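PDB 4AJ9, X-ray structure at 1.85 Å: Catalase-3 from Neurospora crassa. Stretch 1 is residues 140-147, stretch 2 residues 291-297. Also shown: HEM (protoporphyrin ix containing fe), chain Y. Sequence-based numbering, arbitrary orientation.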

ATOM      1  N   ILE C 140     -30.036 -15.995  -2.550  1.00  4.08           N
ATOM      2  CA  ILE C 140     -30.334 -17.158  -3.394  1.00  5.57           C
ATOM      3  C   ILE C 140     -29.539 -18.329  -2.821  1.00  5.46           C
ATOM      4  O   ILE C 140     -28.402 -18.150  -2.407  1.00  5.75           O
ATOM      5  N   PRO C 141     -30.156 -19.525  -2.756  1.00  4.83           N
ATOM      6  CA  PRO C 141     -29.596 -20.612  -1.939  1.00  6.89           C
ATOM      7  C   PRO C 141     -28.538 -21.455  -2.632  1.00  4.87           C
ATOM      8  O   PRO C 141     -27.976 -22.341  -1.999  1.00  9.95           O
ATOM      9  N   VAL C 142     -28.286 -21.199  -3.910  1.00  3.23           N
ATOM     10  CA  VAL C 142     -27.299 -21.970  -4.648  1.00  4.88           C
ATOM     11  C   VAL C 142     -26.343 -21.030  -5.373  1.00  6.76           C
ATOM     12  O   VAL C 142     -26.705 -19.917  -5.734  1.00  6.10           O
ATOM     13  N   PHE C 143     -25.120 -21.481  -5.597  1.00  7.28           N
ATOM     14  CA  PHE C 143     -24.163 -20.655  -6.308  1.00  7.46           C
ATOM     15  C   PHE C 143     -23.827 -21.206  -7.697  1.00  6.82           C
ATOM     16  O   PHE C 143     -24.124 -22.356  -7.988  1.00  6.61           O
ATOM     17  N   PHE C 144     -23.198 -20.382  -8.537  1.00  9.04           N
ATOM     18  CA  PHE C 144     -22.979 -20.709  -9.953  1.00  4.63           C
ATOM     19  C   PHE C 144     -22.024 -21.861 -10.219  1.00  7.52           C
ATOM     20  O   PHE C 144     -22.148 -22.561 -11.231  1.00  6.76           O
ATOM     21  N   ILE C 145     -21.040 -22.032  -9.350  1.00  6.72           N
ATOM     22  CA  ILE C 145     -19.932 -22.923  -9.663  1.00  8.27           C
ATOM     23  C   ILE C 145     -19.647 -23.821  -8.485  1.00  5.81           C
ATOM     24  O   ILE C 145     -20.055 -23.523  -7.372  1.00  6.58           O
ATOM     25  N   GLN C 146     -18.947 -24.920  -8.746  1.00  6.08           N
ATOM     26  CA  GLN C 146     -18.791 -25.994  -7.763  1.00  5.86           C
ATOM     27  C   GLN C 146     -17.388 -26.050  -7.168  1.00  6.77           C
ATOM     28  O   GLN C 146     -17.120 -26.832  -6.273  1.00  8.44           O
ATOM     29  N   ASP C 147     -16.491 -25.218  -7.672  1.00  7.14           N
ATOM     30  CA  ASP C 147     -15.126 -25.218  -7.173  1.00  5.40           C
ATOM     31  C   ASP C 147     -14.616 -23.772  -7.152  1.00  4.36           C
ATOM     32  O   ASP C 147     -14.708 -23.066  -8.148  1.00  4.24           O
ATOM     33  N   LEU C 291     -22.338 -31.589  -0.379  1.00  5.76           N
ATOM     34  CA  LEU C 291     -21.114 -30.805  -0.497  1.00 11.75           C
ATOM     35  C   LEU C 291     -21.164 -29.926  -1.755  1.00  8.45           C
ATOM     36  O   LEU C 291     -20.268 -29.124  -1.992  1.00  9.56           O
ATOM     37  N   ASP C 292     -22.230 -30.080  -2.538  1.00  9.16           N
ATOM     38  CA  ASP C 292     -22.401 -29.403  -3.818  1.00 11.84           C
ATOM     39  C   ASP C 292     -23.220 -28.120  -3.640  1.00  8.03           C
ATOM     40  O   ASP C 292     -24.431 -28.175  -3.420  1.00  6.07           O
ATOM     41  N   PRO C 293     -22.562 -26.958  -3.779  1.00  4.89           N
ATOM     42  CA  PRO C 293     -23.195 -25.656  -3.542  1.00  8.10           C
ATOM     43  C   PRO C 293     -24.141 -25.224  -4.663  1.00  7.15           C
ATOM     44  O   PRO C 293     -24.749 -24.144  -4.569  1.00  9.32           O
ATOM     45  N   THR C 294     -24.256 -26.032  -5.714  1.00  5.92           N
ATOM     46  CA  THR C 294     -25.194 -25.719  -6.785  1.00  6.03           C
ATOM     47  C   THR C 294     -26.548 -26.360  -6.514  1.00  7.96           C
ATOM     48  O   THR C 294     -27.435 -26.299  -7.355  1.00  5.78           O
ATOM     49  N   LYS C 295     -26.695 -26.978  -5.344  1.00  5.88           N
ATOM     50  CA  LYS C 295     -27.927 -27.674  -4.989  1.00  5.94           C
ATOM     51  C   LYS C 295     -28.459 -27.130  -3.669  1.00  7.97           C
ATOM     52  O   LYS C 295     -27.678 -26.766  -2.792  1.00 10.19           O
ATOM     53  N   PHE C 296     -29.783 -27.056  -3.539  1.00  6.92           N
ATOM     54  CA  PHE C 296     -30.408 -26.817  -2.239  1.00  6.15           C
ATOM     55  C   PHE C 296     -31.173 -28.054  -1.761  1.00  8.62           C
ATOM     56  O   PHE C 296     -31.463 -28.946  -2.547  1.00  8.30           O
ATOM     57  N   LEU C 297     -31.471 -28.112  -0.468  1.00  5.38           N
ATOM     58  CA  LEU C 297     -32.194 -29.244   0.098  1.00 12.57           C
ATOM     59  C   LEU C 297     -33.682 -28.927   0.197  1.00  8.47           C
ATOM     60  O   LEU C 297     -34.080 -28.076   0.992  1.00 10.27           O
TER

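The firmest link between the stretches is a backbone hydrogen bond, Phe143 N to Pro293 O, at 2.9 Å with an N-H...O angle of 168°; Val142 CA reaches the same Pro293 O at 3.4 Å in a CA-H...O contact. That carbonyl sits within the type I turn Asp292-Lys295, in which the side chains of Asp292, Thr294 and Lys295 are tied together. Asp292 (chi1 t) accepts from Thr294 N at OD1 (2.8 Å) and from Thr294 OG1 at OD1 (2.6 Å), while Lys295 NZ forms a salt bridge with Asp292 OD2 (2.8 Å). Gln146 (m, t, chi3 -57°) starts sideways, yet its amide comes near this cluster: NE2 donates a weak hydrogen bond to Asp292 OD1 (3.2 Å, 156°).

One water bridges the two backbones, its O 2.8 Å from Pro141 O and 2.9 Å from Lys295 O.

Apolar and mixed contacts extend the interface beyond these polar groups. Thr294 (p) has its CA-to-CB bond directed away, but CG2 lies 3.3 Å from Gln146 CG and 3.4 Å from Phe143 O. Val142 (m) points toward stretch 2; its CG1 meets Lys295 C at 3.4 Å and, near the ring plane, the edge of Phe296 (p) at CD2, 4.0 Å. Pro141 CB adds an apolar contact with Phe296 CB (4.1 Å). Phe143 (t) instead leads its ring away to the heme, where HEM CAB lies over one face of the ring, 3.7 Å from Phe143 CG.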

ATOM      1  CB  ILE C 140     -29.904 -16.890  -4.839  1.00  3.75           C
ATOM      2  CG1 ILE C 140     -30.863 -15.876  -5.480  1.00  7.52           C
ATOM      3  CG2 ILE C 140     -29.822 -18.184  -5.650  1.00  5.76           C
ATOM      4  CD1 ILE C 140     -30.345 -15.303  -6.803  1.00  5.08           C
ATOM      5  CB  PRO C 141     -30.824 -21.483  -1.635  1.00  4.62           C
ATOM      6  CG  PRO C 141     -31.724 -21.254  -2.801  1.00  6.17           C
ATOM      7  CD  PRO C 141     -31.546 -19.794  -3.155  1.00  7.44           C
ATOM      8  CB  VAL C 142     -27.963 -22.913  -5.681  1.00  7.89           C
ATOM      9  CG1 VAL C 142     -28.782 -23.993  -4.970  1.00  5.16           C
ATOM     10  CG2 VAL C 142     -28.828 -22.104  -6.659  1.00  4.03           C
ATOM     11  CB  PHE C 143     -22.907 -20.438  -5.479  1.00  7.52           C
ATOM     12  CG  PHE C 143     -22.159 -19.194  -5.866  1.00  8.67           C
ATOM     13  CD1 PHE C 143     -22.663 -17.946  -5.538  1.00  9.35           C
ATOM     14  CD2 PHE C 143     -20.992 -19.271  -6.592  1.00  8.01           C
ATOM     15  CE1 PHE C 143     -21.989 -16.794  -5.904  1.00 18.62           C
ATOM     16  CE2 PHE C 143     -20.318 -18.128  -6.970  1.00 11.23           C
ATOM     17  CZ  PHE C 143     -20.817 -16.884  -6.631  1.00 15.25           C
ATOM     18  CB  PHE C 144     -22.406 -19.507 -10.717  1.00  5.01           C
ATOM     19  CG  PHE C 144     -23.336 -18.332 -10.819  1.00  6.82           C
ATOM     20  CD1 PHE C 144     -24.335 -18.293 -11.788  1.00  8.31           C
ATOM     21  CD2 PHE C 144     -23.184 -17.247  -9.979  1.00  6.85           C
ATOM     22  CE1 PHE C 144     -25.173 -17.186 -11.900  1.00  9.64           C
ATOM     23  CE2 PHE C 144     -24.021 -16.137 -10.083  1.00  7.13           C
ATOM     24  CZ  PHE C 144     -25.010 -16.106 -11.043  1.00  6.90           C
ATOM     25  CB  ILE C 145     -18.660 -22.141 -10.023  1.00  3.45           C
ATOM     26  CG1 ILE C 145     -18.342 -21.141  -8.905  1.00  4.57           C
ATOM     27  CG2 ILE C 145     -18.842 -21.413 -11.372  1.00  4.22           C
ATOM     28  CD1 ILE C 145     -17.014 -20.473  -9.023  1.00  4.48           C
ATOM     29  CB  GLN C 146     -19.128 -27.344  -8.409  1.00  8.27           C
ATOM     30  CG  GLN C 146     -20.519 -27.399  -9.020  1.00 10.67           C
ATOM     31  CD  GLN C 146     -20.827 -28.731  -9.668  1.00 15.60           C
ATOM     32  OE1 GLN C 146     -20.101 -29.185 -10.555  1.00 13.14           O
ATOM     33  NE2 GLN C 146     -21.912 -29.367  -9.230  1.00  6.89           N
ATOM     34  CB  ASP C 147     -14.255 -26.115  -8.059  1.00  6.05           C
ATOM     35  CG  ASP C 147     -12.859 -26.352  -7.485  1.00  8.91           C
ATOM     36  OD1 ASP C 147     -12.216 -25.382  -7.007  1.00  4.69           O
ATOM     37  OD2 ASP C 147     -12.402 -27.522  -7.519  1.00  5.02           O
ATOM     38  CB  LEU C 291     -19.885 -31.716  -0.546  1.00  8.39           C
ATOM     39  CG  LEU C 291     -19.580 -32.613   0.659  1.00  8.32           C
ATOM     40  CD1 LEU C 291     -18.324 -33.442   0.376  1.00  8.99           C
ATOM     41  CD2 LEU C 291     -19.413 -31.808   1.943  1.00  4.99           C
ATOM     42  CB  ASP C 292     -23.112 -30.344  -4.807  1.00  7.55           C
ATOM     43  CG  ASP C 292     -23.268 -29.748  -6.199  1.00 11.35           C
ATOM     44  OD1 ASP C 292     -23.090 -28.517  -6.377  1.00 10.64           O
ATOM     45  OD2 ASP C 292     -23.595 -30.522  -7.130  1.00  7.95           O
ATOM     46  CB  PRO C 293     -21.992 -24.704  -3.476  1.00  3.84           C
ATOM     47  CG  PRO C 293     -21.002 -25.320  -4.414  1.00  5.94           C
ATOM     48  CD  PRO C 293     -21.175 -26.821  -4.258  1.00  6.75           C
ATOM     49  CB  THR C 294     -24.679 -26.184  -8.184  1.00  5.39           C
ATOM     50  OG1 THR C 294     -24.620 -27.616  -8.232  1.00  5.88           O
ATOM     51  CG2 THR C 294     -23.272 -25.606  -8.471  1.00  3.32           C
ATOM     52  CB  LYS C 295     -27.676 -29.175  -4.831  1.00 12.22           C
ATOM     53  CG  LYS C 295     -26.934 -29.853  -5.982  1.00 12.04           C
ATOM     54  CD  LYS C 295     -27.861 -30.196  -7.131  1.00  6.17           C
ATOM     55  CE  LYS C 295     -27.137 -31.021  -8.197  1.00  6.61           C
ATOM     56  NZ  LYS C 295     -25.901 -30.352  -8.691  1.00 11.04           N
ATOM     57  CB  PHE C 296     -31.300 -25.557  -2.223  1.00 10.91           C
ATOM     58  CG  PHE C 296     -32.538 -25.652  -3.083  1.00  6.92           C
ATOM     59  CD1 PHE C 296     -33.704 -26.222  -2.589  1.00 13.75           C
ATOM     60  CD2 PHE C 296     -32.541 -25.149  -4.376  1.00  6.21           C
ATOM     61  CE1 PHE C 296     -34.841 -26.306  -3.375  1.00  9.34           C
ATOM     62  CE2 PHE C 296     -33.666 -25.229  -5.171  1.00  8.19           C
ATOM     63  CZ  PHE C 296     -34.823 -25.810  -4.675  1.00  6.21           C
ATOM     64  CB  LEU C 297     -31.634 -29.582   1.483  1.00 10.68           C
ATOM     65  CG  LEU C 297     -32.231 -30.790   2.211  1.00  9.90           C
ATOM     66  CD1 LEU C 297     -31.991 -32.056   1.428  1.00  6.29           C
ATOM     67  CD2 LEU C 297     -31.627 -30.908   3.601  1.00 11.01           C
TER
HETATM   68  CHA HEM Y1720     -17.597 -10.757  -1.085  1.00  3.43           C
HETATM   69  CHB HEM Y1720     -21.150 -14.064  -0.726  1.00  4.66           C
HETATM   70  CHC HEM Y1720     -18.481 -17.153  -3.334  1.00  5.71           C
HETATM   71  CHD HEM Y1720     -14.661 -14.204  -2.919  1.00  5.92           C
HETATM   72  C1A HEM Y1720     -18.812 -11.353  -0.793  1.00  3.27           C
HETATM   73  C2A HEM Y1720     -19.938 -10.738  -0.100  1.00  4.40           C
HETATM   74  C3A HEM Y1720     -20.921 -11.652  -0.019  1.00  4.30           C
HETATM   75  C4A HEM Y1720     -20.447 -12.876  -0.633  1.00  4.55           C
HETATM   76  CMA HEM Y1720     -22.317 -11.476   0.628  1.00  2.35           C
HETATM   77  CAA HEM Y1720     -19.990  -9.267   0.394  1.00  1.90           C
HETATM   78  CBA HEM Y1720     -19.697  -9.159   1.887  1.00  4.61           C
HETATM   79  CGA HEM Y1720     -19.872  -7.721   2.302  1.00  4.30           C
HETATM   80  O1A HEM Y1720     -18.854  -7.045   2.588  1.00  4.96           O
HETATM   81  O2A HEM Y1720     -21.037  -7.243   2.337  1.00  4.88           O
HETATM   82  C1B HEM Y1720     -20.713 -15.215  -1.354  1.00  3.63           C
HETATM   83  C2B HEM Y1720     -21.402 -16.494  -1.364  1.00  4.37           C
HETATM   84  C3B HEM Y1720     -20.677 -17.348  -2.104  1.00  3.57           C
HETATM   85  C4B HEM Y1720     -19.497 -16.639  -2.558  1.00  5.58           C
HETATM   86  CMB HEM Y1720     -22.748 -16.730  -0.641  1.00  1.69           C
HETATM   87  CAB HEM Y1720     -20.940 -18.842  -2.407  1.00  8.96           C
HETATM   88  CBB HEM Y1720     -21.667 -19.591  -1.569  1.00 11.90           C
HETATM   89  C1C HEM Y1720     -17.201 -16.654  -3.368  1.00  3.45           C
HETATM   90  C2C HEM Y1720     -16.010 -17.376  -3.788  1.00  4.52           C
HETATM   91  C3C HEM Y1720     -14.975 -16.538  -3.685  1.00  8.29           C
HETATM   92  C4C HEM Y1720     -15.460 -15.288  -3.159  1.00  5.40           C
HETATM   93  CMC HEM Y1720     -15.980 -18.825  -4.309  1.00  2.50           C
HETATM   94  CAC HEM Y1720     -13.490 -16.810  -3.959  1.00  4.71           C
HETATM   95  CBC HEM Y1720     -12.997 -18.028  -3.728  1.00 10.17           C
HETATM   96  C1D HEM Y1720     -15.082 -13.010  -2.411  1.00  8.15           C
HETATM   97  C2D HEM Y1720     -14.215 -11.884  -2.178  1.00  2.41           C
HETATM   98  C3D HEM Y1720     -15.131 -10.809  -1.608  1.00  0.97           C
HETATM   99  C4D HEM Y1720     -16.451 -11.395  -1.546  1.00  1.58           C
HETATM  100  CMD HEM Y1720     -12.699 -11.815  -2.457  1.00  2.92           C
HETATM  101  CAD HEM Y1720     -14.723  -9.394  -1.168  1.00  3.01           C
HETATM  102  CBD HEM Y1720     -14.510  -9.445   0.341  1.00  3.52           C
HETATM  103  CGD HEM Y1720     -13.990  -8.117   0.820  1.00  2.95           C
HETATM  104  O1D HEM Y1720     -14.139  -7.827   2.031  1.00  3.32           O
HETATM  105  O2D HEM Y1720     -13.458  -7.342  -0.015  1.00  7.16           O
HETATM  106  NA  HEM Y1720     -19.162 -12.653  -1.095  1.00  1.81           N
HETATM  107  NB  HEM Y1720     -19.560 -15.348  -2.085  1.00  3.03           N
HETATM  108  NC  HEM Y1720     -16.823 -15.384  -2.988  1.00  4.10           N
HETATM  109  ND  HEM Y1720     -16.379 -12.697  -2.027  1.00  2.46           N
HETATM  110 FE   HEM Y1720     -17.984 -14.053  -1.947  1.00  5.35          FE
HETATM  111  O   HOH W   1     -27.921 -24.818  -0.649  1.00  7.36           O